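Local coordinates for probable glutamine-binding lipoprotein GlnH (GLNBP) (Mycobacterium tuberculosis H37Rv, PDB 6H2T), which binds glutamate in this crystal and is described as an aspartate-specific solute-binding lipoprotein that probably senses amino acids to regulate protein kinase G and glutamate metabolism, at residues G57-S62 and V189-D194; T122-C127 and A232-G237; L140-R145 and D210-A215. All coordinates share one frame; numbering follows the deposited sequence.

In the fold
From the N terminus, 57-62 leaves a strand of the large mixed sheet and later meets 189-194, at the start of helix 192-200, so that contact 1 closes a long loop. Residues 122-127 lie inside that loop but pair with 232-237 beyond it, so contact 2 crosses contact 1. Contact 3, between strand 140-149 and the start of helix 211-220, crosses contact 1 too and is nested within the loop closed by contact 2. Contacts 2 and 3 meet through neighbouring strands 233-241 and 140-149 and the Tyr236-Asp210 pair; Trp192 packs on Ile213, joining contacts 1 and 3. All three touch the same bound glutamate, as expected of a solute-binding cleft.

Contact 1: G57-S62 and V189-D194; sequences GLDIGS and VVNWAD. With GLU (glutamic acid), chain B.
The side chains of Asp59 and Asn191 cross at a slant, carboxylate and amide planes 88° apart, and their direct touch is modest: Asp59 OD2 lies 3.5 Å from Asn191 CB. Ordered waters carry most of the polar link. One joins Asp59 OD2 to Asn191 ND2, another joins OD2 to Val190 O, and a third binds Asp59 OD1 and Ser62 OG and accepts weakly from Trp192 N. Asp59 CG stands between its own backbone N and carbonyl carbon (chi1 79°), and Asp59 OD1 takes the Gly61 N-H from above the carboxylate plane at 2.9 Å, an Asx turn that shapes the bend before Gly61. Asn191 OD1 serves its own chain, accepting from Asp194 N while Asp194 OD2 accepts from Asn191 N, a capping box at the start of helix 192-200. Between the Asx turn and the capped helix start Gly61 CA approaches Asn191 CG, and Ala193 N gives Gly61 O a weak, bent hydrogen bond of 2.9 Å. Trp192 CB lies 3.7 Å from Gly61 O, but the indole leads away to the ligand. Ser62 OG lies at the ring edge, 3.8 Å from Trp192 CD1, and Trp192 NE1 donates in the ring plane to GLU OE1 at 2.8 Å, nearly straight at 174°. Polar links between the segments thus run mostly through ordered waters, alongside close packing at Gly61, whereas the ligand carboxylate is gripped directly.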
loop_
_atom_site.group_PDB
_atom_site.type_symbol
_atom_site.label_atom_id
_atom_site.label_comp_id
_atom_site.label_asym_id
_atom_site.label_seq_id
_atom_site.Cartn_x
_atom_site.Cartn_y
_atom_site.Cartn_z
ATOM N N GLY A 57 -10.273 0.480 5.662
ATOM C CA GLY A 57 -9.630 1.759 5.398
ATOM C C GLY A 57 -8.764 1.709 4.155
ATOM O O GLY A 57 -7.940 0.805 3.999
ATOM N N LEU A 58 -8.955 2.683 3.271
ATOM C CA LEU A 58 -8.170 2.826 2.037
ATOM C C LEU A 58 -8.552 4.185 1.456
ATOM O O LEU A 58 -9.262 4.953 2.106
ATOM C CB LEU A 58 -8.417 1.666 1.071
ATOM C CG LEU A 58 -9.859 1.180 0.901
ATOM C CD1 LEU A 58 -10.745 2.203 0.177
ATOM C CD2 LEU A 58 -9.837 -0.139 0.156
ATOM N N ASP A 59 -8.090 4.510 0.250
ATOM C CA ASP A 59 -8.594 5.738 -0.387
ATOM C C ASP A 59 -8.768 5.461 -1.875
ATOM O O ASP A 59 -8.729 4.309 -2.312
ATOM C CB ASP A 59 -7.727 6.965 -0.023
ATOM C CG ASP A 59 -6.411 7.092 -0.805
ATOM O OD1 ASP A 59 -6.082 6.295 -1.716
ATOM O OD2 ASP A 59 -5.676 8.056 -0.462
ATOM N N ILE A 60 -9.051 6.496 -2.670
ATOM C CA ILE A 60 -9.291 6.214 -4.081
ATOM C C ILE A 60 -8.201 6.848 -4.930
ATOM O O ILE A 60 -8.418 7.162 -6.102
ATOM C CB ILE A 60 -10.694 6.664 -4.535
ATOM C CG1 ILE A 60 -10.916 8.151 -4.266
ATOM C CG2 ILE A 60 -11.767 5.823 -3.835
ATOM C CD1 ILE A 60 -12.195 8.697 -4.920
ATOM N N GLY A 61 -7.008 6.996 -4.364
ATOM C CA GLY A 61 -5.915 7.639 -5.071
ATOM C C GLY A 61 -4.833 6.732 -5.616
ATOM O O GLY A 61 -3.795 7.241 -6.060
ATOM N N SER A 62 -5.038 5.406 -5.627
ATOM C CA SER A 62 -4.021 4.446 -6.071
ATOM C C SER A 62 -4.594 3.548 -7.163
ATOM O O SER A 62 -5.117 2.468 -6.892
ATOM C CB SER A 62 -3.506 3.612 -4.903
ATOM O OG SER A 62 -2.836 4.446 -3.967
ATOM N N VAL A 189 2.217 15.311 -1.079
ATOM C CA VAL A 189 0.798 15.410 -1.426
ATOM C C VAL A 189 0.005 14.449 -0.545
ATOM O O VAL A 189 0.567 13.686 0.248
ATOM C CB VAL A 189 0.543 15.090 -2.914
ATOM C CG1 VAL A 189 1.160 16.165 -3.824
ATOM C CG2 VAL A 189 1.106 13.726 -3.237
ATOM N N VAL A 190 -1.323 14.477 -0.700
ATOM C CA VAL A 190 -2.184 13.593 0.081
ATOM C C VAL A 190 -2.128 12.169 -0.456
ATOM O O VAL A 190 -2.014 11.211 0.313
ATOM C CB VAL A 190 -3.630 14.114 0.092
ATOM C CG1 VAL A 190 -4.547 13.104 0.813
ATOM C CG2 VAL A 190 -3.703 15.466 0.777
ATOM N N ASN A 191 -2.231 11.997 -1.775
ATOM C CA ASN A 191 -2.300 10.648 -2.323
ATOM C C ASN A 191 -1.541 10.565 -3.642
ATOM O O ASN A 191 -1.067 11.565 -4.189
ATOM C CB ASN A 191 -3.759 10.179 -2.486
ATOM C CG ASN A 191 -4.560 11.041 -3.444
ATOM O OD1 ASN A 191 -4.159 11.252 -4.579
ATOM N ND2 ASN A 191 -5.716 11.515 -2.994
ATOM N N TRP A 192 -1.430 9.340 -4.156
ATOM C CA TRP A 192 -0.537 9.116 -5.286
ATOM C C TRP A 192 -1.107 9.685 -6.577
ATOM O O TRP A 192 -0.342 10.137 -7.439
ATOM C CB TRP A 192 -0.210 7.620 -5.376
ATOM C CG TRP A 192 0.646 7.244 -4.192
ATOM C CD1 TRP A 192 0.285 6.489 -3.118
ATOM C CD2 TRP A 192 1.985 7.681 -3.944
ATOM N NE1 TRP A 192 1.331 6.409 -2.221
ATOM C CE2 TRP A 192 2.388 7.127 -2.709
ATOM C CE3 TRP A 192 2.894 8.478 -4.657
ATOM C CZ2 TRP A 192 3.658 7.349 -2.166
ATOM C CZ3 TRP A 192 4.159 8.705 -4.109
ATOM C CH2 TRP A 192 4.519 8.151 -2.875
ATOM N N ALA A 193 -2.436 9.724 -6.706
ATOM C CA ALA A 193 -3.042 10.389 -7.854
ATOM C C ALA A 193 -2.635 11.854 -7.929
ATOM O O ALA A 193 -2.494 12.408 -9.032
ATOM C CB ALA A 193 -4.565 10.259 -7.782
ATOM N N ASP A 194 -2.442 12.500 -6.770
ATOM C CA ASP A 194 -2.016 13.899 -6.762
ATOM C C ASP A 194 -0.612 14.057 -7.337
ATOM O O ASP A 194 -0.312 15.080 -7.968
ATOM C CB ASP A 194 -2.055 14.472 -5.338
ATOM C CG ASP A 194 -3.451 14.485 -4.738
ATOM O OD1 ASP A 194 -4.436 14.580 -5.490
ATOM O OD2 ASP A 194 -3.561 14.395 -3.495
HETATM N N GLU B . 3.873 1.096 0.603
HETATM C CA GLU B . 4.554 2.288 1.128
HETATM C C GLU B . 3.996 2.663 2.499
HETATM O O GLU B . 4.092 3.806 2.964
HETATM C CB GLU B . 4.426 3.477 0.151
HETATM C CG GLU B . 3.125 3.541 -0.648
HETATM C CD GLU B . 1.904 3.803 0.217
HETATM O OE1 GLU B . 1.257 4.873 0.068
HETATM O OE2 GLU B . 1.564 2.916 1.022
HETATM O OXT GLU B . 3.432 1.787 3.164
HETATM O O HOH W 1 -3.060 8.531 0.489
HETATM O O HOH W 2 -3.332 6.864 -2.748
HETATM O O HOH W 3 -6.887 10.378 -0.301
#

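Contact 2: T122-C127 and A232-G237; sequences TMSITC and ADQPYG. With GLU (glutamic acid), chain B.
Ser124 OG donates to Gln234 OE1 at 2.7 Å, in the carbonyl plane and on a lone pair, and also accepts from the ligand amino group, GLU N, at 2.9 Å. Gln234 OE1, also bonded to Thr172, would be expected to orient this hydroxyl so that its oxygen can receive the ammonium. The backbones add two bonds, Ile125 N to Pro235 O at 2.8 Å and Gly237 N to Met123 O at 2.9 Å, on either side of the bridged pair Ser124 and Tyr236. This single beta bridge, whose touching parts 122-125 and 234-237 run 90° apart, lays the loop after strand 118-119 across strand 233-241, in the ligand cleft of a family 3 solute-binding protein. The loop supplies much of the binding site: Ser124 N donates to GLU OXT, Thr122 O accepts from GLU N, and Thr122 OG1 donates to GLU OE2. Next to these bonds, Thr122 and Tyr236 run side by side, and Thr122 CA sits over the middle of the Tyr236 ring as a CH-pi contact, 3.7 Å from its centroid and 9° off the normal. Thr122 CG2, anti to the carbonyl carbon, covers the hydroxyl end of the same ring, touching Tyr236 CE2 at 3.5 Å; the hydroxyl itself is bonded to Asp210 and Thr212. Farther from the ligand, Ile125 CG1 and CD1 lie against Pro235 O, and Ile125 CD1 reaches Gly237 CA at 3.6 Å.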
loop_
_atom_site.group_PDB
_atom_site.type_symbol
_atom_site.label_atom_id
_atom_site.label_comp_id
_atom_site.label_asym_id
_atom_site.label_seq_id
_atom_site.Cartn_x
_atom_site.Cartn_y
_atom_site.Cartn_z
ATOM N N THR A 122 -1.939 -0.582 0.378
ATOM C CA THR A 122 -0.529 -0.796 0.067
ATOM C C THR A 122 0.375 -0.601 1.278
ATOM O O THR A 122 1.398 0.080 1.185
ATOM C CB THR A 122 -0.078 0.122 -1.087
ATOM O OG1 THR A 122 -0.294 1.510 -0.755
ATOM C CG2 THR A 122 -0.845 -0.213 -2.367
ATOM N N MET A 123 0.042 -1.219 2.408
ATOM C CA MET A 123 0.654 -0.818 3.675
ATOM C C MET A 123 1.902 -1.648 3.951
ATOM O O MET A 123 1.820 -2.802 4.382
ATOM C CB MET A 123 -0.346 -0.934 4.819
ATOM C CG MET A 123 0.138 -0.187 6.044
ATOM S SD MET A 123 -1.163 -0.046 7.268
ATOM C CE MET A 123 -0.320 0.885 8.544
ATOM N N SER A 124 3.069 -1.037 3.746
ATOM C CA SER A 124 4.327 -1.721 4.025
ATOM C C SER A 124 4.448 -2.088 5.501
ATOM O O SER A 124 4.188 -1.268 6.392
ATOM C CB SER A 124 5.502 -0.847 3.601
ATOM O OG SER A 124 5.504 -0.747 2.186
ATOM N N ILE A 125 4.854 -3.331 5.751
ATOM C CA ILE A 125 5.089 -3.822 7.107
ATOM C C ILE A 125 6.485 -3.388 7.538
ATOM O O ILE A 125 7.479 -3.766 6.910
ATOM C CB ILE A 125 4.967 -5.350 7.168
ATOM C CG1 ILE A 125 3.595 -5.804 6.659
ATOM C CG2 ILE A 125 5.253 -5.852 8.592
ATOM C CD1 ILE A 125 3.560 -7.272 6.237
ATOM N N THR A 126 6.571 -2.602 8.610
ATOM C CA THR A 126 7.857 -2.129 9.103
ATOM C C THR A 126 7.930 -2.307 10.613
ATOM O O THR A 126 6.912 -2.384 11.305
ATOM C CB THR A 126 8.122 -0.643 8.778
ATOM O OG1 THR A 126 7.258 0.182 9.574
ATOM C CG2 THR A 126 7.900 -0.347 7.289
ATOM N N CYS A 127 9.167 -2.354 11.118
ATOM C CA CYS A 127 9.385 -2.465 12.556
ATOM C C CYS A 127 8.822 -1.267 13.305
ATOM O O CYS A 127 8.234 -1.423 14.383
ATOM C CB CYS A 127 10.874 -2.610 12.828
ATOM S SG CYS A 127 11.440 -4.225 12.330
ATOM N N ALA A 232 14.036 0.082 -2.210
ATOM C CA ALA A 232 13.613 -0.310 -0.868
ATOM C C ALA A 232 12.467 -1.301 -0.954
ATOM O O ALA A 232 11.461 -1.029 -1.615
ATOM C CB ALA A 232 13.158 0.895 -0.037
ATOM N N ASP A 233 12.606 -2.433 -0.272
ATOM C CA ASP A 233 11.556 -3.443 -0.265
ATOM C C ASP A 233 10.294 -2.922 0.413
ATOM O O ASP A 233 10.359 -2.181 1.398
ATOM C CB ASP A 233 12.042 -4.696 0.459
ATOM C CG ASP A 233 10.992 -5.784 0.495
ATOM O OD1 ASP A 233 10.541 -6.176 -0.600
ATOM O OD2 ASP A 233 10.627 -6.247 1.600
ATOM N N GLN A 234 9.135 -3.331 -0.109
ATOM C CA GLN A 234 7.840 -2.905 0.421
ATOM C C GLN A 234 6.918 -4.107 0.548
ATOM O O GLN A 234 6.127 -4.401 -0.365
ATOM C CB GLN A 234 7.199 -1.840 -0.470
ATOM C CG GLN A 234 8.126 -0.717 -0.877
ATOM C CD GLN A 234 8.493 0.216 0.272
ATOM O OE1 GLN A 234 7.716 0.432 1.215
ATOM N NE2 GLN A 234 9.673 0.791 0.184
ATOM N N PRO A 235 6.970 -4.816 1.671
ATOM C CA PRO A 235 6.083 -5.972 1.838
ATOM C C PRO A 235 4.736 -5.561 2.411
ATOM O O PRO A 235 4.662 -5.098 3.557
ATOM C CB PRO A 235 6.868 -6.876 2.798
ATOM C CG PRO A 235 7.675 -5.898 3.649
ATOM C CD PRO A 235 7.902 -4.649 2.802
ATOM N N TYR A 236 3.669 -5.731 1.627
ATOM C CA TYR A 236 2.347 -5.249 2.018
ATOM C C TYR A 236 1.711 -6.183 3.031
ATOM O O TYR A 236 1.669 -7.402 2.824
ATOM C CB TYR A 236 1.404 -5.166 0.822
ATOM C CG TYR A 236 1.728 -4.114 -0.205
ATOM C CD1 TYR A 236 2.796 -3.233 -0.040
ATOM C CD2 TYR A 236 0.957 -4.007 -1.347
ATOM C CE1 TYR A 236 3.083 -2.271 -1.010
ATOM C CE2 TYR A 236 1.230 -3.051 -2.306
ATOM C CZ TYR A 236 2.284 -2.193 -2.131
ATOM O OH TYR A 236 2.532 -1.245 -3.096
ATOM N N GLY A 237 1.135 -5.606 4.081
ATOM C CA GLY A 237 0.339 -6.369 5.015
ATOM C C GLY A 237 -1.006 -5.697 5.204
ATOM O O GLY A 237 -1.175 -4.512 4.933
HETATM N N GLU B . 3.873 1.096 0.603
HETATM C CA GLU B . 4.554 2.288 1.128
HETATM C C GLU B . 3.996 2.663 2.499
HETATM O O GLU B . 4.092 3.806 2.964
HETATM C CB GLU B . 4.426 3.477 0.151
HETATM C CG GLU B . 3.125 3.541 -0.648
HETATM C CD GLU B . 1.904 3.803 0.217
HETATM O OE1 GLU B . 1.257 4.873 0.068
HETATM O OE2 GLU B . 1.564 2.916 1.022
HETATM O OXT GLU B . 3.432 1.787 3.164
HETATM O O HOH W 4 -2.275 -2.864 2.966
#

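Contact 3: L140-R145 and D210-A215; sequences LDANQR and DDTILA. With GLU (glutamic acid), chain B.
Strand 140-145 meets the first turn of helix 211-215 in a buried strand-to-helix contact beside the ligand cleft, their short axes 77° apart and 7.5 Å at closest approach. Where the helix begins, Gln144 and Asp210 form an antiparallel non-hydrogen-bonded pair with diverging side chains. Two hydrogen bonds join Asn143 and Asp211: Asp211 N donates to Asn143 O at 2.8 Å, and Asn143 N donates to Asp211 OD1 at 3.1 Å, nearly straight at 174° but arriving from above the carboxylate plane. A chi1 of 56° places Asp211 CG between its own N and carbonyl carbon, which folds the carboxylate back over the strand. Ala142 CB fits beside this group and Thr212 OG1, while Leu140 CD2 and Thr212 CG2 meet tip to tip at 3.9 Å. At the far end, Arg145 passes obliquely over Asp211 with Arg145 CD 4.0 Å from Asp211 CB; the charged groups do not touch, but a water in the guanidinium plane links Arg145 NH1 to Asp211 OD2, while Arg145 NH2 donates to Gly228 O. Leu214 CD1 packs on the Arg145 backbone. Asp210 points the other way, into the pocket, where Asp210 OD2 accepts from GLU N at 2.7 Å and pairs with Tyr236 OH; a water donates to Asp210 OD1 and, weakly, to Gln144 OE1. Ile213 CD1 lies against GLU CG. Two adjacent acidic residues therefore divide the work: Asp211 ties the helix start to the strand, and Asp210 offers a carboxylate that would be expected to stabilise the positive ammonium of the ligand.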
loop_
_atom_site.group_PDB
_atom_site.type_symbol
_atom_site.label_atom_id
_atom_site.label_comp_id
_atom_site.label_asym_id
_atom_site.label_seq_id
_atom_site.Cartn_x
_atom_site.Cartn_y
_atom_site.Cartn_z
ATOM N N LEU A 140 1.585 -9.020 -0.840
ATOM C CA LEU A 140 2.199 -8.591 -2.092
ATOM C C LEU A 140 3.527 -7.954 -1.734
ATOM O O LEU A 140 3.610 -7.234 -0.742
ATOM C CB LEU A 140 1.317 -7.576 -2.846
ATOM C CG LEU A 140 1.747 -7.234 -4.273
ATOM C CD1 LEU A 140 1.544 -8.415 -5.224
ATOM C CD2 LEU A 140 0.940 -6.045 -4.755
ATOM N N ASP A 141 4.561 -8.215 -2.531
ATOM C CA ASP A 141 5.881 -7.660 -2.250
ATOM C C ASP A 141 6.270 -6.708 -3.377
ATOM O O ASP A 141 6.472 -7.142 -4.512
ATOM C CB ASP A 141 6.915 -8.773 -2.094
ATOM C CG ASP A 141 8.254 -8.246 -1.633
ATOM O OD1 ASP A 141 8.261 -7.319 -0.791
ATOM O OD2 ASP A 141 9.294 -8.747 -2.111
ATOM N N ALA A 142 6.399 -5.420 -3.068
ATOM C CA ALA A 142 6.759 -4.419 -4.066
ATOM C C ALA A 142 8.146 -3.852 -3.765
ATOM O O ALA A 142 8.783 -4.200 -2.771
ATOM C CB ALA A 142 5.706 -3.312 -4.112
ATOM N N ASN A 143 8.628 -2.972 -4.647
ATOM C CA ASN A 143 9.896 -2.300 -4.402
ATOM C C ASN A 143 9.837 -0.873 -4.921
ATOM O O ASN A 143 9.270 -0.610 -5.983
ATOM C CB ASN A 143 11.066 -3.038 -5.046
ATOM C CG ASN A 143 12.328 -2.938 -4.212
ATOM O OD1 ASN A 143 12.911 -1.862 -4.093
ATOM N ND2 ASN A 143 12.738 -4.054 -3.599
ATOM N N GLN A 144 10.422 0.043 -4.157
ATOM C CA GLN A 144 10.383 1.452 -4.516
ATOM C C GLN A 144 11.232 1.716 -5.749
ATOM O O GLN A 144 12.380 1.277 -5.821
ATOM C CB GLN A 144 10.897 2.295 -3.352
ATOM C CG GLN A 144 10.846 3.774 -3.680
ATOM C CD GLN A 144 10.946 4.628 -2.442
ATOM O OE1 GLN A 144 10.881 4.123 -1.326
ATOM N NE2 GLN A 144 11.138 5.928 -2.633
ATOM N N ARG A 145 10.679 2.438 -6.719
ATOM C CA ARG A 145 11.450 2.809 -7.908
ATOM C C ARG A 145 11.117 4.257 -8.248
ATOM O O ARG A 145 10.596 5.007 -7.416
ATOM C CB ARG A 145 11.180 1.825 -9.061
ATOM C CG ARG A 145 11.668 0.404 -8.755
ATOM C CD ARG A 145 11.574 -0.523 -9.959
ATOM N NE ARG A 145 12.488 -0.109 -11.026
ATOM C CZ ARG A 145 12.470 -0.598 -12.264
ATOM N NH1 ARG A 145 11.586 -1.534 -12.604
ATOM N NH2 ARG A 145 13.342 -0.152 -13.166
ATOM N N ASP A 210 6.448 2.727 -4.500
ATOM C CA ASP A 210 6.313 1.321 -4.875
ATOM C C ASP A 210 6.091 1.170 -6.374
ATOM O O ASP A 210 5.223 1.838 -6.947
ATOM C CB ASP A 210 5.111 0.710 -4.151
ATOM C CG ASP A 210 5.144 0.914 -2.650
ATOM O OD1 ASP A 210 6.127 1.460 -2.113
ATOM O OD2 ASP A 210 4.143 0.519 -2.012
ATOM N N ASP A 211 6.831 0.237 -6.993
ATOM C CA ASP A 211 6.696 0.061 -8.439
ATOM C C ASP A 211 5.293 -0.384 -8.823
ATOM O O ASP A 211 4.828 -0.075 -9.926
ATOM C CB ASP A 211 7.763 -0.911 -8.978
ATOM C CG ASP A 211 7.771 -2.306 -8.299
ATOM O OD1 ASP A 211 7.068 -2.582 -7.300
ATOM O OD2 ASP A 211 8.537 -3.157 -8.812
ATOM N N THR A 212 4.607 -1.090 -7.923
ATOM C CA THR A 212 3.187 -1.415 -8.089
ATOM C C THR A 212 2.343 -0.164 -8.309
ATOM O O THR A 212 1.552 -0.086 -9.258
ATOM C CB THR A 212 2.711 -2.126 -6.825
ATOM O OG1 THR A 212 3.278 -1.424 -5.711
ATOM C CG2 THR A 212 3.182 -3.580 -6.810
ATOM N N ILE A 213 2.461 0.811 -7.396
ATOM C CA ILE A 213 1.709 2.058 -7.530
ATOM C C ILE A 213 2.146 2.825 -8.774
ATOM O O ILE A 213 1.307 3.374 -9.506
ATOM C CB ILE A 213 1.876 2.901 -6.252
ATOM C CG1 ILE A 213 1.209 2.192 -5.066
ATOM C CG2 ILE A 213 1.348 4.346 -6.454
ATOM C CD1 ILE A 213 1.605 2.779 -3.712
ATOM N N LEU A 214 3.459 2.886 -9.031
ATOM C CA LEU A 214 3.948 3.576 -10.226
ATOM C C LEU A 214 3.372 2.961 -11.489
ATOM O O LEU A 214 3.030 3.683 -12.427
ATOM C CB LEU A 214 5.476 3.549 -10.295
ATOM C CG LEU A 214 6.202 4.223 -9.128
ATOM C CD1 LEU A 214 7.702 4.120 -9.383
ATOM C CD2 LEU A 214 5.790 5.671 -8.980
ATOM N N ALA A 215 3.265 1.628 -11.538
ATOM C CA ALA A 215 2.675 0.991 -12.715
ATOM C C ALA A 215 1.227 1.427 -12.915
ATOM O O ALA A 215 0.765 1.567 -14.051
ATOM C CB ALA A 215 2.775 -0.527 -12.587
HETATM N N GLU B . 3.873 1.096 0.603
HETATM C CA GLU B . 4.554 2.288 1.128
HETATM C C GLU B . 3.996 2.663 2.499
HETATM O O GLU B . 4.092 3.806 2.964
HETATM C CB GLU B . 4.426 3.477 0.151
HETATM C CG GLU B . 3.125 3.541 -0.648
HETATM C CD GLU B . 1.904 3.803 0.217
HETATM O OE1 GLU B . 1.257 4.873 0.068
HETATM O OE2 GLU B . 1.564 2.916 1.022
HETATM O OXT GLU B . 3.432 1.787 3.164
HETATM O O HOH W 5 8.055 3.322 -1.600
HETATM O O HOH W 6 9.398 -2.812 -11.414
#